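Local coordinates for protein glucose-6-phosphate dehydrogenase (Trypanosoma cruzi, PDB 5AQ1) that oxidises glucose 6-phosphate to 6-phosphogluconolactone while reducing NADP+ to NADPH, the first step of the pentose phosphate pathway, at residues P51-L56 / S444-A449; L177-P182 / V206-H211; S290-R295 / F457-E462. All coordinates share one frame; numbering follows the deposited sequence.

Contact 1. Residues P51-L56 / S444-A449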
loop_
_atom_site.group_PDB
_atom_site.type_symbol
_atom_site.label_atom_id
_atom_site.label_comp_id
_atom_site.label_asym_id
_atom_site.label_seq_id
_atom_site.Cartn_x
_atom_site.Cartn_y
_atom_site.Cartn_z
ATOM N N PRO B 51 -20.853 4.927 43.755
ATOM C CA PRO B 51 -21.721 4.222 42.800
ATOM C C PRO B 51 -20.999 3.178 41.950
ATOM O O PRO B 51 -21.553 2.110 41.693
ATOM C CB PRO B 51 -22.262 5.352 41.920
ATOM C CG PRO B 51 -22.258 6.539 42.809
ATOM C CD PRO B 51 -21.029 6.389 43.661
ATOM N N ALA B 52 -19.782 3.490 41.516
ATOM C CA ALA B 52 -18.969 2.534 40.757
ATOM C C ALA B 52 -18.634 1.311 41.610
ATOM O O ALA B 52 -18.745 0.174 41.151
ATOM C CB ALA B 52 -17.694 3.199 40.253
ATOM N N LEU B 53 -18.228 1.558 42.853
ATOM C CA LEU B 53 -17.935 0.485 43.800
ATOM C C LEU B 53 -19.161 -0.391 44.053
ATOM O O LEU B 53 -19.034 -1.608 44.185
ATOM C CB LEU B 53 -17.411 1.063 45.123
ATOM C CG LEU B 53 -16.024 1.718 45.090
ATOM C CD1 LEU B 53 -15.779 2.544 46.343
ATOM C CD2 LEU B 53 -14.931 0.674 44.921
ATOM N N PHE B 54 -20.340 0.227 44.122
ATOM C CA PHE B 54 -21.594 -0.520 44.278
ATOM C C PHE B 54 -21.800 -1.489 43.116
ATOM O O PHE B 54 -22.111 -2.662 43.329
ATOM C CB PHE B 54 -22.789 0.434 44.387
ATOM C CG PHE B 54 -24.127 -0.257 44.381
ATOM C CD1 PHE B 54 -24.472 -1.143 45.392
ATOM C CD2 PHE B 54 -25.045 -0.016 43.369
ATOM C CE1 PHE B 54 -25.703 -1.778 45.395
ATOM C CE2 PHE B 54 -26.282 -0.649 43.366
ATOM C CZ PHE B 54 -26.610 -1.531 44.380
ATOM N N GLN B 55 -21.614 -0.996 41.893
ATOM C CA GLN B 55 -21.758 -1.830 40.701
ATOM C C GLN B 55 -20.748 -2.974 40.685
ATOM O O GLN B 55 -21.087 -4.097 40.309
ATOM C CB GLN B 55 -21.613 -0.995 39.425
ATOM C CG GLN B 55 -22.724 0.023 39.196
ATOM C CD GLN B 55 -24.100 -0.609 39.152
ATOM O OE1 GLN B 55 -24.263 -1.726 38.665
ATOM N NE2 GLN B 55 -25.098 0.099 39.670
ATOM N N LEU B 56 -19.512 -2.689 41.090
ATOM C CA LEU B 56 -18.478 -3.719 41.164
ATOM C C LEU B 56 -18.829 -4.786 42.196
ATOM O O LEU B 56 -18.581 -5.969 41.971
ATOM C CB LEU B 56 -17.110 -3.109 41.485
ATOM C CG LEU B 56 -16.445 -2.272 40.390
ATOM C CD1 LEU B 56 -15.113 -1.740 40.897
ATOM C CD2 LEU B 56 -16.251 -3.071 39.110
ATOM N N SER B 444 -14.904 0.330 35.230
ATOM C CA SER B 444 -13.809 -0.318 34.510
ATOM C C SER B 444 -12.454 0.007 35.143
ATOM O O SER B 444 -11.638 -0.884 35.384
ATOM C CB SER B 444 -13.801 0.132 33.043
ATOM O OG SER B 444 -15.113 0.138 32.491
ATOM N N LEU B 445 -12.238 1.288 35.433
ATOM C CA LEU B 445 -10.932 1.779 35.875
ATOM C C LEU B 445 -10.561 1.295 37.273
ATOM O O LEU B 445 -9.462 0.784 37.481
ATOM C CB LEU B 445 -10.877 3.309 35.794
ATOM C CG LEU B 445 -11.027 3.867 34.371
ATOM C CD1 LEU B 445 -11.214 5.371 34.396
ATOM C CD2 LEU B 445 -9.834 3.501 33.505
ATOM N N ILE B 446 -11.482 1.437 38.222
ATOM C CA ILE B 446 -11.266 0.934 39.581
ATOM C C ILE B 446 -10.972 -0.569 39.545
ATOM O O ILE B 446 -10.062 -1.044 40.229
ATOM C CB ILE B 446 -12.472 1.240 40.500
ATOM C CG1 ILE B 446 -12.534 2.741 40.797
ATOM C CG2 ILE B 446 -12.376 0.464 41.809
ATOM C CD1 ILE B 446 -13.799 3.189 41.496
ATOM N N HIS B 447 -11.736 -1.306 38.740
ATOM C CA HIS B 447 -11.527 -2.746 38.565
ATOM C C HIS B 447 -10.125 -3.059 38.045
ATOM O O HIS B 447 -9.470 -3.978 38.529
ATOM C CB HIS B 447 -12.587 -3.323 37.619
ATOM C CG HIS B 447 -12.398 -4.774 37.301
ATOM N ND1 HIS B 447 -12.314 -5.746 38.275
ATOM C CD2 HIS B 447 -12.290 -5.420 36.115
ATOM C CE1 HIS B 447 -12.153 -6.927 37.704
ATOM N NE2 HIS B 447 -12.136 -6.756 36.394
ATOM N N GLU B 448 -9.668 -2.286 37.067
ATOM C CA GLU B 448 -8.346 -2.492 36.487
ATOM C C GLU B 448 -7.213 -2.096 37.450
ATOM O O GLU B 448 -6.144 -2.712 37.438
ATOM C CB GLU B 448 -8.230 -1.743 35.156
ATOM C CG GLU B 448 -9.055 -2.378 34.045
ATOM C CD GLU B 448 -9.309 -1.446 32.875
ATOM O OE1 GLU B 448 -8.494 -0.530 32.645
ATOM O OE2 GLU B 448 -10.331 -1.632 32.176
ATOM N N ALA B 449 -7.452 -1.078 38.277
ATOM C CA ALA B 449 -6.510 -0.704 39.336
ATOM C C ALA B 449 -6.364 -1.824 40.372
ATOM O O ALA B 449 -5.261 -2.089 40.851
ATOM C CB ALA B 449 -6.947 0.586 40.012
#
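Helix 43-58 and helix 441-451 meet through one side each at Leu53, Leu56, Ile446 and His447, their local axes approaching to 9.9 Å with a crossing angle of -67°. At so steep a crossing the helices share a short patch instead of a long groove, and the CA atoms come nearest at Leu53 with Ile446 and at Leu56 with His447. Ile446 touches three residues of 51-56. Its CB points at the helix of 51-56, and its two branches divide the work: CD1, at the end of the longer branch, reaches Ala52 CB at 4.1 Å, while the CG2 methyl lies between two leucines, 3.6 Å from Leu56 CD1 and 4.0 Å from Leu53 CD2. With CG1 anti to the carbonyl carbon (chi1 -71°), CG2 falls anti to the backbone N, which sets CD1 toward Ala52 and CG2 toward Leu53 and Leu56. Leu53 runs roughly perpendicular to Ile446 and offers one methyl. Leu56 uses both: CD1 goes to Ile446, and CD2 to His447 CB at 4.0 Å. The imidazole of His447 swings off from 51-56, leaving its CB as the touching atom. The contact is purely apolar and mostly buried. It joins the NADPH-binding Rossmann domain to the C-terminal domain, about 12 Å from both ligands when measured from the side chain of Ala52. Ala52 also packs on Tyr442 and Glu443 of helix 441-451, Leu56 touches Met61 and Leu62 in the loop following its own helix, and Leu417 of a second subunit packs against Leu56 and Ser444.

Contact 2. Residues L177-P182 / V206-H211. With NDP (NADPH dihydro-nicotinamide-adenine-dinucleotide phosphate), chain G; BG6 (6-O-phosphono-beta-D-glucopyranose), chain F.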
loop_
_atom_site.group_PDB
_atom_site.type_symbol
_atom_site.label_atom_id
_atom_site.label_comp_id
_atom_site.label_asym_id
_atom_site.label_seq_id
_atom_site.Cartn_x
_atom_site.Cartn_y
_atom_site.Cartn_z
ATOM N N LEU B 177 -2.302 3.980 44.491
ATOM C CA LEU B 177 -2.854 5.322 44.623
ATOM C C LEU B 177 -3.620 5.685 43.362
ATOM O O LEU B 177 -3.034 5.758 42.285
ATOM C CB LEU B 177 -1.728 6.344 44.811
ATOM C CG LEU B 177 -1.211 6.640 46.219
ATOM C CD1 LEU B 177 -2.140 7.605 46.941
ATOM C CD2 LEU B 177 -1.014 5.364 47.024
ATOM N N ILE B 178 -4.919 5.919 43.494
ATOM C CA ILE B 178 -5.695 6.491 42.407
ATOM C C ILE B 178 -5.767 8.002 42.628
ATOM O O ILE B 178 -6.227 8.466 43.675
ATOM C CB ILE B 178 -7.098 5.863 42.310
ATOM C CG1 ILE B 178 -6.983 4.398 41.880
ATOM C CG2 ILE B 178 -7.951 6.621 41.304
ATOM C CD1 ILE B 178 -8.258 3.597 42.042
ATOM N N VAL B 179 -5.304 8.761 41.637
ATOM C CA VAL B 179 -5.206 10.218 41.742
ATOM C C VAL B 179 -5.929 10.891 40.574
ATOM O O VAL B 179 -5.966 10.355 39.468
ATOM C CB VAL B 179 -3.732 10.678 41.817
ATOM C CG1 VAL B 179 -3.041 10.033 43.006
ATOM C CG2 VAL B 179 -2.972 10.337 40.549
ATOM N N GLU B 180 -6.503 12.065 40.834
ATOM C CA GLU B 180 -7.348 12.761 39.865
ATOM C C GLU B 180 -6.703 14.046 39.353
ATOM O O GLU B 180 -5.835 14.624 40.008
ATOM C CB GLU B 180 -8.698 13.094 40.502
ATOM C CG GLU B 180 -9.603 11.893 40.747
ATOM C CD GLU B 180 -10.400 11.462 39.520
ATOM O OE1 GLU B 180 -10.577 12.271 38.578
ATOM O OE2 GLU B 180 -10.874 10.304 39.517
ATOM N N LYS B 181 -7.147 14.490 38.178
ATOM C CA LYS B 181 -6.691 15.752 37.589
ATOM C C LYS B 181 -7.337 16.912 38.361
ATOM O O LYS B 181 -8.311 16.690 39.069
ATOM C CB LYS B 181 -7.035 15.793 36.091
ATOM C CG LYS B 181 -8.492 16.071 35.749
ATOM C CD LYS B 181 -8.706 15.974 34.245
ATOM C CE LYS B 181 -10.156 16.226 33.852
ATOM N NZ LYS B 181 -10.505 17.672 33.792
ATOM N N PRO B 182 -6.825 18.138 38.247
ATOM C CA PRO B 182 -5.711 18.523 37.377
ATOM C C PRO B 182 -4.345 18.054 37.862
ATOM O O PRO B 182 -4.115 17.966 39.072
ATOM C CB PRO B 182 -5.763 20.052 37.420
ATOM C CG PRO B 182 -6.312 20.361 38.771
ATOM C CD PRO B 182 -7.306 19.268 39.062
ATOM N N VAL B 206 1.318 4.302 41.345
ATOM C CA VAL B 206 0.475 5.449 41.013
ATOM C C VAL B 206 -0.412 5.162 39.797
ATOM O O VAL B 206 0.068 4.727 38.751
ATOM C CB VAL B 206 1.314 6.714 40.750
ATOM C CG1 VAL B 206 0.411 7.890 40.399
ATOM C CG2 VAL B 206 2.163 7.050 41.970
ATOM N N PHE B 207 -1.706 5.427 39.959
ATOM C CA PHE B 207 -2.704 5.213 38.923
ATOM C C PHE B 207 -3.421 6.530 38.637
ATOM O O PHE B 207 -4.431 6.849 39.263
ATOM C CB PHE B 207 -3.694 4.136 39.375
ATOM C CG PHE B 207 -3.137 2.746 39.307
ATOM C CD1 PHE B 207 -2.170 2.326 40.206
ATOM C CD2 PHE B 207 -3.565 1.862 38.333
ATOM C CE1 PHE B 207 -1.644 1.047 40.137
ATOM C CE2 PHE B 207 -3.047 0.581 38.256
ATOM C CZ PHE B 207 -2.085 0.170 39.160
ATOM N N ARG B 208 -2.881 7.302 37.698
ATOM C CA ARG B 208 -3.466 8.595 37.340
ATOM C C ARG B 208 -4.697 8.413 36.454
ATOM O O ARG B 208 -4.607 7.852 35.357
ATOM C CB ARG B 208 -2.438 9.476 36.630
ATOM C CG ARG B 208 -1.261 9.850 37.508
ATOM C CD ARG B 208 -0.284 10.774 36.804
ATOM N NE ARG B 208 1.018 10.757 37.460
ATOM C CZ ARG B 208 1.893 9.760 37.365
ATOM N NH1 ARG B 208 1.618 8.682 36.634
ATOM N NH2 ARG B 208 3.056 9.836 38.004
ATOM N N ILE B 209 -5.838 8.897 36.938
ATOM C CA ILE B 209 -7.100 8.748 36.228
ATOM C C ILE B 209 -7.204 9.733 35.074
ATOM O O ILE B 209 -6.939 10.924 35.235
ATOM C CB ILE B 209 -8.320 8.992 37.150
ATOM C CG1 ILE B 209 -8.431 7.890 38.206
ATOM C CG2 ILE B 209 -9.612 9.078 36.335
ATOM C CD1 ILE B 209 -8.997 6.575 37.704
ATOM N N ASP B 210 -7.568 9.206 33.911
ATOM C CA ASP B 210 -8.235 9.982 32.874
ATOM C C ASP B 210 -9.474 9.175 32.526
ATOM O O ASP B 210 -9.385 8.164 31.825
ATOM C CB ASP B 210 -7.344 10.184 31.651
ATOM C CG ASP B 210 -7.965 11.118 30.630
ATOM O OD1 ASP B 210 -9.195 11.042 30.401
ATOM O OD2 ASP B 210 -7.219 11.931 30.051
ATOM N N HIS B 211 -10.627 9.615 33.019
ATOM C CA HIS B 211 -11.793 8.735 33.067
ATOM C C HIS B 211 -12.376 8.401 31.694
ATOM O O HIS B 211 -13.150 7.459 31.568
ATOM C CB HIS B 211 -12.860 9.267 34.038
ATOM C CG HIS B 211 -13.831 10.228 33.430
ATOM N ND1 HIS B 211 -13.588 11.582 33.344
ATOM C CD2 HIS B 211 -15.067 10.034 32.912
ATOM C CE1 HIS B 211 -14.624 12.178 32.781
ATOM N NE2 HIS B 211 -15.535 11.260 32.509
HETATM P PA NDP G . -14.768 18.822 46.091
HETATM O O1A NDP G . -14.640 20.317 45.912
HETATM O O2A NDP G . -16.147 18.195 46.200
HETATM O O5B NDP G . -13.864 18.425 47.358
HETATM C C5B NDP G . -13.772 17.064 47.763
HETATM C C4B NDP G . -13.694 16.962 49.281
HETATM O O4B NDP G . -12.413 17.448 49.694
HETATM C C3B NDP G . -14.741 17.782 50.032
HETATM O O3B NDP G . -15.894 17.021 50.406
HETATM C C2B NDP G . -13.997 18.263 51.256
HETATM O O2B NDP G . -14.159 17.326 52.316
HETATM C C1B NDP G . -12.538 18.299 50.837
HETATM N N9A NDP G . -12.130 19.697 50.540
HETATM C C8A NDP G . -12.753 20.579 49.723
HETATM N N7A NDP G . -12.097 21.766 49.703
HETATM C C5A NDP G . -11.034 21.650 50.521
HETATM C C6A NDP G . -9.922 22.520 50.962
HETATM N N6A NDP G . -9.825 23.790 50.502
HETATM N N1A NDP G . -9.014 22.004 51.832
HETATM C C2A NDP G . -9.100 20.740 52.296
HETATM N N3A NDP G . -10.089 19.899 51.932
HETATM C C4A NDP G . -11.061 20.287 51.070
HETATM O O3 NDP G . -13.919 18.075 44.941
HETATM P PN NDP G . -14.579 17.066 43.871
HETATM O O1N NDP G . -15.169 15.864 44.567
HETATM O O2N NDP G . -15.438 17.878 42.927
HETATM O O5D NDP G . -13.275 16.574 43.069
HETATM C C5D NDP G . -12.261 15.784 43.688
HETATM C C4D NDP G . -11.076 15.651 42.740
HETATM O O4D NDP G . -11.487 15.014 41.526
HETATM C C3D NDP G . -10.520 17.011 42.354
HETATM O O3D NDP G . -9.091 16.968 42.313
HETATM C C2D NDP G . -11.089 17.278 40.975
HETATM O O2D NDP G . -10.238 18.137 40.200
HETATM C C1D NDP G . -11.242 15.870 40.401
HETATM N N1N NDP G . -12.307 15.807 39.387
HETATM C C2N NDP G . -13.597 15.734 39.752
HETATM C C3N NDP G . -14.623 15.683 38.812
HETATM C C7N NDP G . -16.059 15.596 39.248
HETATM O O7N NDP G . -16.836 14.948 38.565
HETATM N N7N NDP G . -16.471 16.221 40.354
HETATM C C4N NDP G . -14.318 15.706 37.334
HETATM C C5N NDP G . -12.885 15.789 37.074
HETATM C C6N NDP G . -11.948 15.833 38.098
HETATM P P2B NDP G . -13.971 17.708 53.869
HETATM O O1X NDP G . -14.172 19.201 53.962
HETATM O O2X NDP G . -15.072 16.900 54.516
HETATM O O3X NDP G . -12.564 17.263 54.204
HETATM C C1 BG6 F . -14.389 16.285 33.465
HETATM C C2 BG6 F . -14.218 17.771 33.154
HETATM O O1 BG6 F . -13.112 15.638 33.521
HETATM O O5 BG6 F . -15.182 15.669 32.445
HETATM C C3 BG6 F . -15.584 18.425 33.033
HETATM O O2 BG6 F . -13.452 18.411 34.179
HETATM C C4 BG6 F . -16.378 17.692 31.963
HETATM O O3 BG6 F . -15.477 19.811 32.694
HETATM C C5 BG6 F . -16.497 16.221 32.338
HETATM O O4 BG6 F . -17.668 18.292 31.832
HETATM C C6 BG6 F . -17.315 15.449 31.306
HETATM O O6 BG6 F . -17.258 14.046 31.566
HETATM P P BG6 F . -18.298 13.052 30.847
HETATM O O1P BG6 F . -18.141 13.332 29.370
HETATM O O2P BG6 F . -17.833 11.676 31.234
HETATM O O3P BG6 F . -19.631 13.457 31.428
HETATM O O HOH W 1 -8.595 12.573 36.697
#
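Val179 N bonds the carbonyl O of Phe207 where strands 175-179 and 206-208 run parallel, in the last beta-alpha-beta unit of the Rossmann-type sheet, whose crossover is helix 187-197. This bond is the longest of three, its donor standing 39° out of the carbonyl plane. Before it, Phe207 N donates to Leu177 O at 2.7 Å. After it, Ile209 N donates to Val179 O at 2.9 Å, nearly straight at the hydrogen. On one face Ile178 CG2 presses on Ile209 CG1 at 3.4 Å, and Ile178 CG1 passes over Phe207 CB. On the other, Val179 and Arg208 lie side by side, CG2 against CG at 3.5 Å, while Val206 CG1 sits over the centre of the Arg208 guanidinium, which Glu203 holds by a salt bridge.

Beyond the paired strands the segments diverge and border both ligands. A water bridges them, donating to Glu180 OE1 and Ile209 O and accepting from Lys181 N. The Glu180 chain bends at chi2, laying OE2 beside the Ile209 branches, where Tyr147 and Tyr442 bond it. The cis peptide before Pro182 follows Lys181, whose carbonyl O accepts from the NADPH ribose hydroxyl O2D (2.7 Å). Lys181 NZ donates to O2 of glucose 6-phosphate and to Asp268 O, joining sugar to protein. Asp210 OD1 bonds His273 ND1, and His273 NE2 in turn bonds the substrate, so Asp210 is a second-shell residue here. His211 grips the phosphate: its NE2 donates to substrate O2P at 2.7 Å along a nearly straight line, 175° at the hydrogen.

Contact 3. Residues S290-R295 / F457-E462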
loop_
_atom_site.group_PDB
_atom_site.type_symbol
_atom_site.label_atom_id
_atom_site.label_comp_id
_atom_site.label_asym_id
_atom_site.label_seq_id
_atom_site.Cartn_x
_atom_site.Cartn_y
_atom_site.Cartn_z
ATOM N N SER B 290 0.625 -6.076 26.762
ATOM C CA SER B 290 0.988 -5.732 28.137
ATOM C C SER B 290 0.947 -4.214 28.309
ATOM O O SER B 290 1.163 -3.460 27.359
ATOM C CB SER B 290 2.371 -6.280 28.502
ATOM O OG SER B 290 3.398 -5.517 27.896
ATOM N N ALA B 291 0.683 -3.777 29.533
ATOM C CA ALA B 291 0.408 -2.369 29.814
ATOM C C ALA B 291 1.507 -1.415 29.350
ATOM O O ALA B 291 1.223 -0.378 28.748
ATOM C CB ALA B 291 0.161 -2.185 31.302
ATOM N N GLU B 292 2.755 -1.765 29.641
ATOM C CA GLU B 292 3.880 -0.890 29.330
ATOM C C GLU B 292 4.206 -0.853 27.842
ATOM O O GLU B 292 4.686 0.168 27.347
ATOM C CB GLU B 292 5.119 -1.267 30.157
ATOM C CG GLU B 292 5.424 -0.312 31.312
ATOM C CD GLU B 292 4.189 0.148 32.071
ATOM O OE1 GLU B 292 3.625 -0.656 32.841
ATOM O OE2 GLU B 292 3.780 1.314 31.890
ATOM N N ASP B 293 3.954 -1.948 27.130
ATOM C CA ASP B 293 4.113 -1.944 25.677
ATOM C C ASP B 293 3.110 -0.997 25.018
ATOM O O ASP B 293 3.444 -0.317 24.048
ATOM C CB ASP B 293 3.979 -3.357 25.098
ATOM C CG ASP B 293 5.255 -4.170 25.231
ATOM O OD1 ASP B 293 6.329 -3.574 25.438
ATOM O OD2 ASP B 293 5.194 -5.411 25.110
ATOM N N ILE B 294 1.891 -0.948 25.551
ATOM C CA ILE B 294 0.857 -0.049 25.033
ATOM C C ILE B 294 1.162 1.409 25.396
ATOM O O ILE B 294 1.106 2.291 24.543
ATOM C CB ILE B 294 -0.546 -0.451 25.530
ATOM C CG1 ILE B 294 -0.960 -1.785 24.894
ATOM C CG2 ILE B 294 -1.569 0.621 25.185
ATOM C CD1 ILE B 294 -2.152 -2.454 25.546
ATOM N N ARG B 295 1.505 1.651 26.654
ATOM C CA ARG B 295 1.823 3.002 27.111
ATOM C C ARG B 295 3.069 3.582 26.447
ATOM O O ARG B 295 3.132 4.783 26.194
ATOM C CB ARG B 295 2.007 3.020 28.621
ATOM C CG ARG B 295 0.710 3.151 29.401
ATOM C CD ARG B 295 0.899 2.608 30.804
ATOM N NE ARG B 295 0.558 3.578 31.837
ATOM C CZ ARG B 295 1.056 3.577 33.075
ATOM N NH1 ARG B 295 1.939 2.658 33.463
ATOM N NH2 ARG B 295 0.669 4.509 33.933
ATOM N N PHE B 457 -4.179 4.124 32.427
ATOM C CA PHE B 457 -3.834 5.137 33.412
ATOM C C PHE B 457 -2.653 5.937 32.895
ATOM O O PHE B 457 -1.759 5.383 32.261
ATOM C CB PHE B 457 -3.503 4.487 34.754
ATOM C CG PHE B 457 -4.674 3.806 35.393
ATOM C CD1 PHE B 457 -4.956 2.475 35.123
ATOM C CD2 PHE B 457 -5.511 4.503 36.252
ATOM C CE1 PHE B 457 -6.042 1.849 35.704
ATOM C CE2 PHE B 457 -6.599 3.881 36.840
ATOM C CZ PHE B 457 -6.865 2.554 36.565
ATOM N N VAL B 458 -2.643 7.233 33.194
ATOM C CA VAL B 458 -1.690 8.152 32.582
ATOM C C VAL B 458 -0.326 8.031 33.250
ATOM O O VAL B 458 -0.178 8.321 34.436
ATOM C CB VAL B 458 -2.179 9.613 32.654
ATOM C CG1 VAL B 458 -1.270 10.522 31.837
ATOM C CG2 VAL B 458 -3.616 9.721 32.159
ATOM N N ARG B 459 0.671 7.602 32.478
ATOM C CA ARG B 459 2.028 7.434 32.995
ATOM C C ARG B 459 2.703 8.800 33.124
ATOM O O ARG B 459 2.289 9.765 32.486
ATOM C CB ARG B 459 2.836 6.501 32.093
ATOM C CG ARG B 459 3.960 5.773 32.814
ATOM C CD ARG B 459 4.508 4.623 31.986
ATOM N NE ARG B 459 5.235 5.085 30.806
ATOM C CZ ARG B 459 5.663 4.295 29.823
ATOM N NH1 ARG B 459 5.433 2.984 29.851
ATOM N NH2 ARG B 459 6.319 4.819 28.796
ATOM N N VAL B 460 3.729 8.878 33.967
ATOM C CA VAL B 460 4.383 10.153 34.266
ATOM C C VAL B 460 4.926 10.841 33.009
ATOM O O VAL B 460 4.770 12.050 32.846
ATOM C CB VAL B 460 5.490 9.999 35.347
ATOM C CG1 VAL B 460 6.638 9.113 34.873
ATOM C CG2 VAL B 460 6.014 11.363 35.784
ATOM N N ASP B 461 5.545 10.065 32.121
ATOM C CA ASP B 461 6.119 10.602 30.882
ATOM C C ASP B 461 5.042 10.879 29.829
ATOM O O ASP B 461 5.172 11.804 29.030
ATOM C CB ASP B 461 7.220 9.676 30.329
ATOM C CG ASP B 461 6.722 8.266 30.015
ATOM O OD1 ASP B 461 5.715 7.818 30.612
ATOM O OD2 ASP B 461 7.354 7.595 29.168
ATOM N N GLU B 462 3.984 10.072 29.842
ATOM C CA GLU B 462 2.791 10.295 29.014
ATOM C C GLU B 462 2.155 11.650 29.318
ATOM O O GLU B 462 1.761 12.380 28.412
ATOM C CB GLU B 462 1.790 9.167 29.280
ATOM C CG GLU B 462 0.556 9.133 28.399
ATOM C CD GLU B 462 -0.336 7.933 28.705
ATOM O OE1 GLU B 462 0.087 7.049 29.480
ATOM O OE2 GLU B 462 -1.465 7.868 28.168
#
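Arg295 and Arg459 reach across to each other through chains that both bend at chi3. Arg295 has CG anti to its carbonyl carbon (chi1 -84°), which carries the guanidinium out over the backbone of 457-459; in Arg459, CG stands opposite the amide nitrogen, and the turn at chi3 (69°) sets its guanidinium against the helix of 290-295, over Arg295 CB. The head of Arg295 grips Phe457 O side-on, with NE at 3.0 Å and NH2 at 3.1 Å, both from the same face of the carbonyl plane and both noticeably bent at the hydrogen. Arg459 CB lies 3.4 Å above the guanidinium plane of Arg295, toward its rim, so aliphatic carbon backs one face of the charged group. The two guanidinium planes are turned 65° apart.

Glu292 OE2 ties the pair together by accepting from both arginines: Arg295 NH1 arrives on the syn lone pair at 2.8 Å, and Arg459 NH1 on the anti lone pair at 3.1 Å, with OE2 in the plane of the Arg459 guanidinium. The carboxylate between them probably offsets the proximity of the two positive charges. This salt-bridge network joins the starts of helix 291-302 and helix 460-479 in the C-terminal domain, with Arg459 in the N-cap position of the latter. Arg459 N donates to Glu462 OE1 at 3.1 Å, almost straight at the hydrogen but met from above the carboxylate plane; Glu462 OE2 is held by Gln276 and Lys298. Asp461 completes the network: Arg459 grips it side-on, Arg459 NE to Asp461 OD1 at 2.8 Å and Arg459 NH2 to Asp461 OD2. Arg459 NH1 also meets Asp296 in a further salt bridge, one turn along from Glu292.

In the fold
Contact 2 lies between the others in space, its centre about 14 Å from that of contact 1 and about 13 Å from that of contact 3; the centres of contacts 1 and 3 are about 20 Å apart. Along the chain, contact 2 is nested within the loop closed by contact 1, and contact 3 opens after contact 2, its segments alternating with those of contact 1. Helix 441-451 packs by Leu445 and Ala449 on contact 2, then leads through Phe457 to helix 460-479. Phe457 meets the Phe207 ring edge-to-face, and Arg208 bonds Val458 O. The C-terminal domain thus packs onto the edge strand of the Rossmann sheet, beside the site where coenzyme and substrate meet.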